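Local coordinates for protein RsfP (Uncultured bacterium, PDB 4GLJ) that probably cleaves methylthioadenosine with phosphate as a trimeric phosphorylase, and binds the dye rhodamine B, at residues L62-Q67 / G197-P202. Numbering follows the deposited sequence.
Sequences LTRHGQ and GMTNMP. With RHB (N-[9-(2-carboxyphenyl)-6-(diethylamino)-3H-xanthen-3-ylidene]-N-ethylethanaminium), chain C; RHB (N-[9-(2-carboxyphenyl)-6-(diethylamino)-3H-xanthen-3-ylidene]-N-ethylethanaminium), chain B.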
loop_
_atom_site.group_PDB
_atom_site.type_symbol
_atom_site.label_atom_id
_atom_site.label_comp_id
_atom_site.label_asym_id
_atom_site.label_seq_id
_atom_site.Cartn_x
_atom_site.Cartn_y
_atom_site.Cartn_z
ATOM N N LEU A 62 5.577 7.762 -26.707
ATOM C CA LEU A 62 4.931 8.543 -25.607
ATOM C C LEU A 62 6.030 8.718 -24.526
ATOM O O LEU A 62 6.621 7.733 -24.092
ATOM C CB LEU A 62 3.743 7.761 -25.060
ATOM C CG LEU A 62 3.038 8.378 -23.829
ATOM C CD1 LEU A 62 2.878 9.877 -24.100
ATOM C CD2 LEU A 62 1.664 7.751 -23.677
ATOM N N THR A 63 6.349 9.967 -24.159
ATOM C CA THR A 63 7.318 10.229 -23.070
ATOM C C THR A 63 6.571 10.123 -21.806
ATOM O O THR A 63 5.732 10.979 -21.540
ATOM C CB THR A 63 7.834 11.673 -23.115
ATOM O OG1 THR A 63 8.311 11.903 -24.425
ATOM C CG2 THR A 63 8.968 11.819 -22.138
ATOM N N ARG A 64 6.848 9.079 -21.010
ATOM C CA ARG A 64 6.097 8.860 -19.811
ATOM C C ARG A 64 6.037 10.081 -18.810
ATOM O O ARG A 64 4.965 10.392 -18.206
ATOM C CB ARG A 64 6.720 7.602 -19.120
ATOM C CG ARG A 64 5.994 7.269 -17.872
ATOM C CD ARG A 64 6.574 6.069 -17.171
ATOM N NE ARG A 64 6.530 4.817 -17.951
ATOM C CZ ARG A 64 7.567 4.127 -18.428
ATOM N NH1 ARG A 64 8.814 4.590 -18.348
ATOM N NH2 ARG A 64 7.349 2.967 -19.079
ATOM N N HIS A 65 7.176 10.742 -18.636
ATOM C CA HIS A 65 7.280 11.860 -17.654
ATOM C C HIS A 65 6.927 13.199 -18.190
ATOM O O HIS A 65 6.973 14.165 -17.447
ATOM C CB HIS A 65 8.656 11.910 -17.022
ATOM C CG HIS A 65 8.958 10.706 -16.159
ATOM N ND1 HIS A 65 8.466 10.566 -14.918
ATOM C CD2 HIS A 65 9.637 9.523 -16.448
ATOM C CE1 HIS A 65 8.886 9.387 -14.377
ATOM N NE2 HIS A 65 9.576 8.733 -15.323
ATOM N N GLY A 66 6.476 13.243 -19.451
ATOM C CA GLY A 66 6.169 14.471 -20.187
ATOM C C GLY A 66 7.397 15.204 -20.674
ATOM O O GLY A 66 8.531 14.873 -20.299
ATOM N N GLN A 67 7.183 16.249 -21.475
ATOM C CA GLN A 67 8.307 17.088 -21.861
ATOM C C GLN A 67 8.964 17.776 -20.662
ATOM O O GLN A 67 8.309 18.193 -19.681
ATOM C CB GLN A 67 7.942 18.063 -22.997
ATOM C CG GLN A 67 9.096 18.232 -24.006
ATOM C CD GLN A 67 9.843 16.922 -24.322
ATOM O OE1 GLN A 67 10.991 16.702 -23.862
ATOM N NE2 GLN A 67 9.184 16.029 -25.076
ATOM N N GLY A 197 12.021 -0.255 -9.966
ATOM C CA GLY A 197 11.668 0.956 -10.706
ATOM C C GLY A 197 10.388 1.553 -10.079
ATOM O O GLY A 197 9.944 1.063 -9.047
ATOM N N MET A 198 9.850 2.641 -10.663
ATOM C CA MET A 198 8.698 3.342 -10.030
ATOM C C MET A 198 7.525 3.453 -10.968
ATOM O O MET A 198 6.499 4.072 -10.598
ATOM C CB MET A 198 9.146 4.738 -9.565
ATOM C CG MET A 198 10.310 4.687 -8.551
ATOM S SD MET A 198 10.696 6.337 -7.953
ATOM C CE MET A 198 12.041 5.936 -6.869
ATOM N N THR A 199 7.673 2.938 -12.199
ATOM C CA THR A 199 6.651 3.342 -13.212
ATOM C C THR A 199 5.882 2.190 -13.929
ATOM O O THR A 199 4.787 2.450 -14.493
ATOM C CB THR A 199 7.292 4.211 -14.354
ATOM O OG1 THR A 199 8.393 3.454 -14.930
ATOM C CG2 THR A 199 7.816 5.487 -13.828
ATOM N N ASN A 200 6.435 0.965 -13.966
ATOM C CA ASN A 200 5.827 -0.034 -14.835
ATOM C C ASN A 200 4.562 -0.673 -14.244
ATOM O O ASN A 200 3.843 -1.376 -14.952
ATOM C CB ASN A 200 6.883 -1.039 -15.332
ATOM C CG ASN A 200 7.797 -0.400 -16.435
ATOM O OD1 ASN A 200 8.123 -1.057 -17.401
ATOM N ND2 ASN A 200 8.052 0.942 -16.361
ATOM N N MET A 201 4.242 -0.342 -12.992
ATOM C CA MET A 201 2.896 -0.554 -12.425
ATOM C C MET A 201 2.328 0.810 -12.092
ATOM O O MET A 201 3.001 1.602 -11.450
ATOM C CB MET A 201 2.957 -1.446 -11.173
ATOM C CG MET A 201 3.303 -2.908 -11.469
ATOM S SD MET A 201 1.825 -3.703 -12.190
ATOM C CE MET A 201 2.395 -5.389 -12.371
ATOM N N PRO A 202 1.086 1.112 -12.494
ATOM C CA PRO A 202 0.075 0.141 -12.976
ATOM C C PRO A 202 0.085 -0.013 -14.505
ATOM O O PRO A 202 -0.784 -0.687 -15.012
ATOM C CB PRO A 202 -1.247 0.784 -12.520
ATOM C CG PRO A 202 -0.946 2.255 -12.699
ATOM C CD PRO A 202 0.455 2.409 -12.140
HETATM O O2 RHB C . 21.833 5.299 -9.294
HETATM C C26 RHB C . 22.194 6.304 -9.948
HETATM C C19 RHB C . 21.088 7.102 -10.584
HETATM C C14 RHB C . 19.802 6.857 -10.177
HETATM C C15 RHB C . 18.750 7.571 -10.737
HETATM C C16 RHB C . 18.966 8.512 -11.737
HETATM C C17 RHB C . 20.265 8.752 -12.169
HETATM C C18 RHB C . 21.312 8.039 -11.592
HETATM C C9 RHB C . 19.521 5.895 -9.084
HETATM C C8 RHB C . 20.404 5.840 -7.900
HETATM C C13 RHB C . 21.516 6.670 -7.881
HETATM C C12 RHB C . 22.386 6.632 -6.805
HETATM C C11 RHB C . 22.150 5.777 -5.734
HETATM N N1 RHB C . 23.100 5.821 -4.675
HETATM C C35 RHB C . 23.212 7.192 -4.134
HETATM C C36 RHB C . 24.486 7.878 -4.588
HETATM C C22 RHB C . 22.797 4.890 -3.566
HETATM C C23 RHB C . 23.046 5.556 -2.222
HETATM C C10 RHB C . 21.016 4.935 -5.756
HETATM C C7 RHB C . 20.116 4.961 -6.848
HETATM O O1 RHB C . 18.982 4.132 -6.918
HETATM C C1 RHB C . 18.098 4.155 -8.005
HETATM C C2 RHB C . 18.330 5.019 -9.095
HETATM C C6 RHB C . 16.958 3.336 -8.067
HETATM C C5 RHB C . 16.134 3.433 -9.206
HETATM C C4 RHB C . 16.384 4.278 -10.271
HETATM C C3 RHB C . 17.496 5.085 -10.210
HETATM N N2 RHB C . 14.964 2.707 -9.292
HETATM C C24 RHB C . 14.556 2.708 -7.903
HETATM C C25 RHB C . 13.115 3.127 -7.882
HETATM C C33 RHB C . 13.969 3.604 -9.885
HETATM C C34 RHB C . 14.295 3.912 -11.339
HETATM O O3 RHB C . 23.413 6.604 -10.088
HETATM O O2 RHB B . 17.978 14.569 -12.027
HETATM C C26 RHB B . 18.709 14.387 -11.034
HETATM C C19 RHB B . 18.708 13.079 -10.313
HETATM C C14 RHB B . 18.091 11.902 -10.731
HETATM C C15 RHB B . 18.219 10.775 -9.929
HETATM C C16 RHB B . 18.921 10.783 -8.740
HETATM C C17 RHB B . 19.518 11.948 -8.326
HETATM C C18 RHB B . 19.411 13.078 -9.124
HETATM C C9 RHB B . 17.289 11.665 -11.973
HETATM C C8 RHB B . 16.351 10.503 -11.944
HETATM C C13 RHB B . 16.214 9.695 -10.825
HETATM C C12 RHB B . 15.334 8.610 -10.796
HETATM C C11 RHB B . 14.544 8.334 -11.889
HETATM N N1 RHB B . 13.684 7.213 -11.916
HETATM C C35 RHB B . 14.502 6.154 -11.294
HETATM C C36 RHB B . 15.894 6.282 -11.890
HETATM C C22 RHB B . 12.312 7.289 -11.335
HETATM C C23 RHB B . 11.309 7.742 -12.408
HETATM C C10 RHB B . 14.715 9.132 -13.012
HETATM C C7 RHB B . 15.588 10.212 -13.042
HETATM O O1 RHB B . 15.689 10.982 -14.173
HETATM C C1 RHB B . 16.530 12.056 -14.294
HETATM C C2 RHB B . 17.353 12.451 -13.247
HETATM C C6 RHB B . 16.532 12.749 -15.494
HETATM C C5 RHB B . 17.350 13.847 -15.679
HETATM C C4 RHB B . 18.178 14.259 -14.644
HETATM C C3 RHB B . 18.181 13.562 -13.432
HETATM N N2 RHB B . 17.328 14.507 -16.922
HETATM C C24 RHB B . 16.034 15.170 -17.182
HETATM C C25 RHB B . 15.840 15.279 -18.682
HETATM C C33 RHB B . 18.457 15.455 -17.027
HETATM C C34 RHB B . 18.792 15.653 -18.493
HETATM O O3 RHB B . 19.494 15.267 -10.629
#
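R64 lays its CD against T199 CB (3.5 Å) where two loops of the phosphorylase-superfamily fold meet beside a bound phosphate ion, one leaving strand 57-63 through a type I turn from T63 to G66, the other joining strand 195-197 to helix 200-209. The R64 chain runs out extended through chi1 and chi2, CG opposite the backbone N (chi1 -179°), and bends at chi3, which brings one guanidinium face against T199 OG1 and N200 ND2. Both atoms sit over that face toward its rim, T199 OG1 3.6 Å from R64 NH1 and N200 ND2 3.5 Å from R64 NH2. R64 NH2 and N200 ND2 are both donors and do not bond; the guanidinium and amide planes stand 51° apart.

The phosphate ion ties the loops together: R64 NH1 forms a salt bridge to it, while T199 OG1 and H65 NE2 hydrogen-bond to it, consistent with a site for the phosphate substrate. The H65 imidazole meets T199 CG2 obliquely, 4.0 Å from H65 NE2, and H65 CE1 lies 3.5 Å from C23 of the chain B rhodamine B. From the other loop M198 SD comes within 3.9 Å of C22 of the same dye.

Farther out, E203 pairs with R64 NE, H65 ND1 hydrogen-bonds to L71 O, and S95 and T216 hold N200 OD1 while S97 takes ND2. Replacing R64 by an alanine is likely to cost E203 and the phosphate this salt-bridge partner and to open a gap beside T199. Between the neighbouring residues, N200 ND2 donates a weak, bent hydrogen bond to T199 OG1, 2.9 Å long with an N-H...O angle of 129°.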